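Local coordinates for DNA repair protein RecN (Deinococcus radiodurans, PDB 4ABX) that probably takes part in recombinational repair of DNA double-strand breaks as an ATP-binding, SMC-like protein, represented here by its coiled-coil domain, at residues N139-T144 against V149-Q154. Numbering follows the deposited sequence.
Sequences NKYGPT and VEFGAQ
Tyr141 and Phe151 bring their rings together across the turn that joins helix 121-141 to helix 145-169 in the coiled-coil domain of RecN, a short link with a cis peptide bond before Pro143. Their CA atoms are the nearest pair between the two segments, 6.3 Å apart. The tight part is a single aromatic pair: Tyr141 CD1 sits over the centre of one Phe151 face, 3.4 Å from Phe151 CE1. The rings meet obliquely, with centroids 4.7 Å apart and planes at 50°. From a CB already directed at the other segment, the anti chi1 (-175°) carries the Phe151 ring to Tyr141. Lys140 CB covers a face of the Tyr141 ring, 3.7 Å above its plane. Both aromatic side chains also touch Gln20 and Ile24 of helix 6-27, and the Tyr141 hydroxyl is hydrogen-bonded to Glu23, which ties the joint to a third helix. Cut back to an alanine, Phe151 would probably leave Tyr141 CD1 without the ring face it rests on and open a gap beside Gln20 and Ile24. Tyr141 is buried, Phe151 partly exposed; farther out, the exposed Glu150 and Gln154 make no contact with 139-144 and pair along their own helix, Gln154 NE2 donating at 2.8 Å (N-H...O 146°) to the anti lone pair of Glu150 OE2, which is tilted from the Gln154 amide plane.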
loop_
_atom_site.group_PDB
_atom_site.type_symbol
_atom_site.label_atom_id
_atom_site.label_comp_id
_atom_site.label_asym_id
_atom_site.label_seq_id
_atom_site.Cartn_x
_atom_site.Cartn_y
_atom_site.Cartn_z
ATOM N N ASN A 139 -13.960 -35.449 -31.884
ATOM C CA ASN A 139 -14.604 -36.187 -30.795
ATOM C C ASN A 139 -15.667 -37.189 -31.268
ATOM O O ASN A 139 -16.007 -38.135 -30.548
ATOM C CB ASN A 139 -15.216 -35.225 -29.771
ATOM C CG ASN A 139 -14.163 -34.556 -28.888
ATOM O OD1 ASN A 139 -13.043 -35.053 -28.748
ATOM N ND2 ASN A 139 -14.522 -33.425 -28.289
ATOM N N LYS A 140 -16.193 -36.976 -32.470
ATOM C CA LYS A 140 -17.192 -37.879 -33.040
ATOM C C LYS A 140 -16.607 -38.794 -34.117
ATOM O O LYS A 140 -16.941 -39.974 -34.186
ATOM C CB LYS A 140 -18.357 -37.082 -33.642
ATOM C CG LYS A 140 -19.040 -36.116 -32.682
ATOM C CD LYS A 140 -20.140 -35.328 -33.397
ATOM C CE LYS A 140 -20.779 -34.298 -32.476
ATOM N NZ LYS A 140 -21.799 -33.482 -33.184
ATOM N N TYR A 141 -15.730 -38.242 -34.949
ATOM C CA TYR A 141 -15.287 -38.919 -36.160
ATOM C C TYR A 141 -13.773 -39.101 -36.248
ATOM O O TYR A 141 -13.268 -39.578 -37.270
ATOM C CB TYR A 141 -15.749 -38.130 -37.391
ATOM C CG TYR A 141 -17.191 -37.689 -37.365
ATOM C CD1 TYR A 141 -18.221 -38.615 -37.468
ATOM C CD2 TYR A 141 -17.523 -36.344 -37.265
ATOM C CE1 TYR A 141 -19.542 -38.219 -37.453
ATOM C CE2 TYR A 141 -18.848 -35.937 -37.258
ATOM C CZ TYR A 141 -19.853 -36.881 -37.345
ATOM O OH TYR A 141 -21.171 -36.494 -37.330
ATOM N N GLY A 142 -13.062 -38.721 -35.184
ATOM C CA GLY A 142 -11.604 -38.633 -35.190
ATOM C C GLY A 142 -10.883 -39.964 -35.129
ATOM O O GLY A 142 -11.424 -40.966 -35.594
ATOM N N PRO A 143 -9.680 -40.004 -34.515
ATOM C CA PRO A 143 -8.984 -38.998 -33.690
ATOM C C PRO A 143 -8.442 -37.761 -34.416
ATOM O O PRO A 143 -8.470 -36.673 -33.844
ATOM C CB PRO A 143 -7.802 -39.776 -33.086
ATOM C CG PRO A 143 -8.009 -41.225 -33.460
ATOM C CD PRO A 143 -8.877 -41.230 -34.670
ATOM N N THR A 144 -7.930 -37.918 -35.632
ATOM C CA THR A 144 -7.313 -36.797 -36.342
ATOM C C THR A 144 -8.248 -36.262 -37.420
ATOM O O THR A 144 -9.230 -36.916 -37.766
ATOM C CB THR A 144 -5.987 -37.211 -37.003
ATOM O OG1 THR A 144 -6.255 -38.143 -38.057
ATOM C CG2 THR A 144 -5.052 -37.856 -35.982
ATOM N N VAL A 149 -12.052 -36.711 -42.178
ATOM C CA VAL A 149 -12.297 -36.576 -43.609
ATOM C C VAL A 149 -12.603 -37.945 -44.213
ATOM O O VAL A 149 -13.545 -38.095 -45.000
ATOM C CB VAL A 149 -11.100 -35.922 -44.327
ATOM C CG1 VAL A 149 -11.228 -36.079 -45.843
ATOM C CG2 VAL A 149 -10.985 -34.450 -43.933
ATOM N N GLU A 150 -11.809 -38.940 -43.830
ATOM C CA GLU A 150 -12.037 -40.314 -44.267
ATOM C C GLU A 150 -13.427 -40.805 -43.849
ATOM O O GLU A 150 -14.152 -41.407 -44.653
ATOM C CB GLU A 150 -10.947 -41.238 -43.710
ATOM C CG GLU A 150 -11.170 -42.721 -43.979
ATOM C CD GLU A 150 -11.036 -43.088 -45.448
ATOM O OE1 GLU A 150 -10.536 -42.253 -46.233
ATOM O OE2 GLU A 150 -11.428 -44.217 -45.816
ATOM N N PHE A 151 -13.802 -40.535 -42.599
ATOM C CA PHE A 151 -15.113 -40.936 -42.096
ATOM C C PHE A 151 -16.219 -40.395 -42.997
ATOM O O PHE A 151 -17.156 -41.113 -43.332
ATOM C CB PHE A 151 -15.328 -40.482 -40.642
ATOM C CG PHE A 151 -16.628 -40.967 -40.032
ATOM C CD1 PHE A 151 -17.848 -40.441 -40.440
ATOM C CD2 PHE A 151 -16.629 -41.953 -39.061
ATOM C CE1 PHE A 151 -19.047 -40.893 -39.884
ATOM C CE2 PHE A 151 -17.817 -42.403 -38.497
ATOM C CZ PHE A 151 -19.026 -41.874 -38.913
ATOM N N GLY A 152 -16.101 -39.135 -43.400
ATOM C CA GLY A 152 -17.101 -38.517 -44.256
ATOM C C GLY A 152 -17.154 -39.097 -45.661
ATOM O O GLY A 152 -18.229 -39.211 -46.254
ATOM N N ALA A 153 -15.988 -39.441 -46.206
ATOM C CA ALA A 153 -15.914 -40.062 -47.525
ATOM C C ALA A 153 -16.610 -41.416 -47.534
ATOM O O ALA A 153 -17.382 -41.727 -48.443
ATOM C CB ALA A 153 -14.458 -40.207 -47.971
ATOM N N GLN A 154 -16.327 -42.227 -46.522
ATOM C CA GLN A 154 -16.955 -43.532 -46.402
ATOM C C GLN A 154 -18.454 -43.379 -46.186
ATOM O O GLN A 154 -19.253 -44.142 -46.730
ATOM C CB GLN A 154 -16.351 -44.308 -45.237
ATOM C CG GLN A 154 -14.857 -44.498 -45.332
ATOM C CD GLN A 154 -14.381 -45.653 -44.480
ATOM O OE1 GLN A 154 -15.162 -46.544 -44.139
ATOM N NE2 GLN A 154 -13.098 -45.645 -44.125
#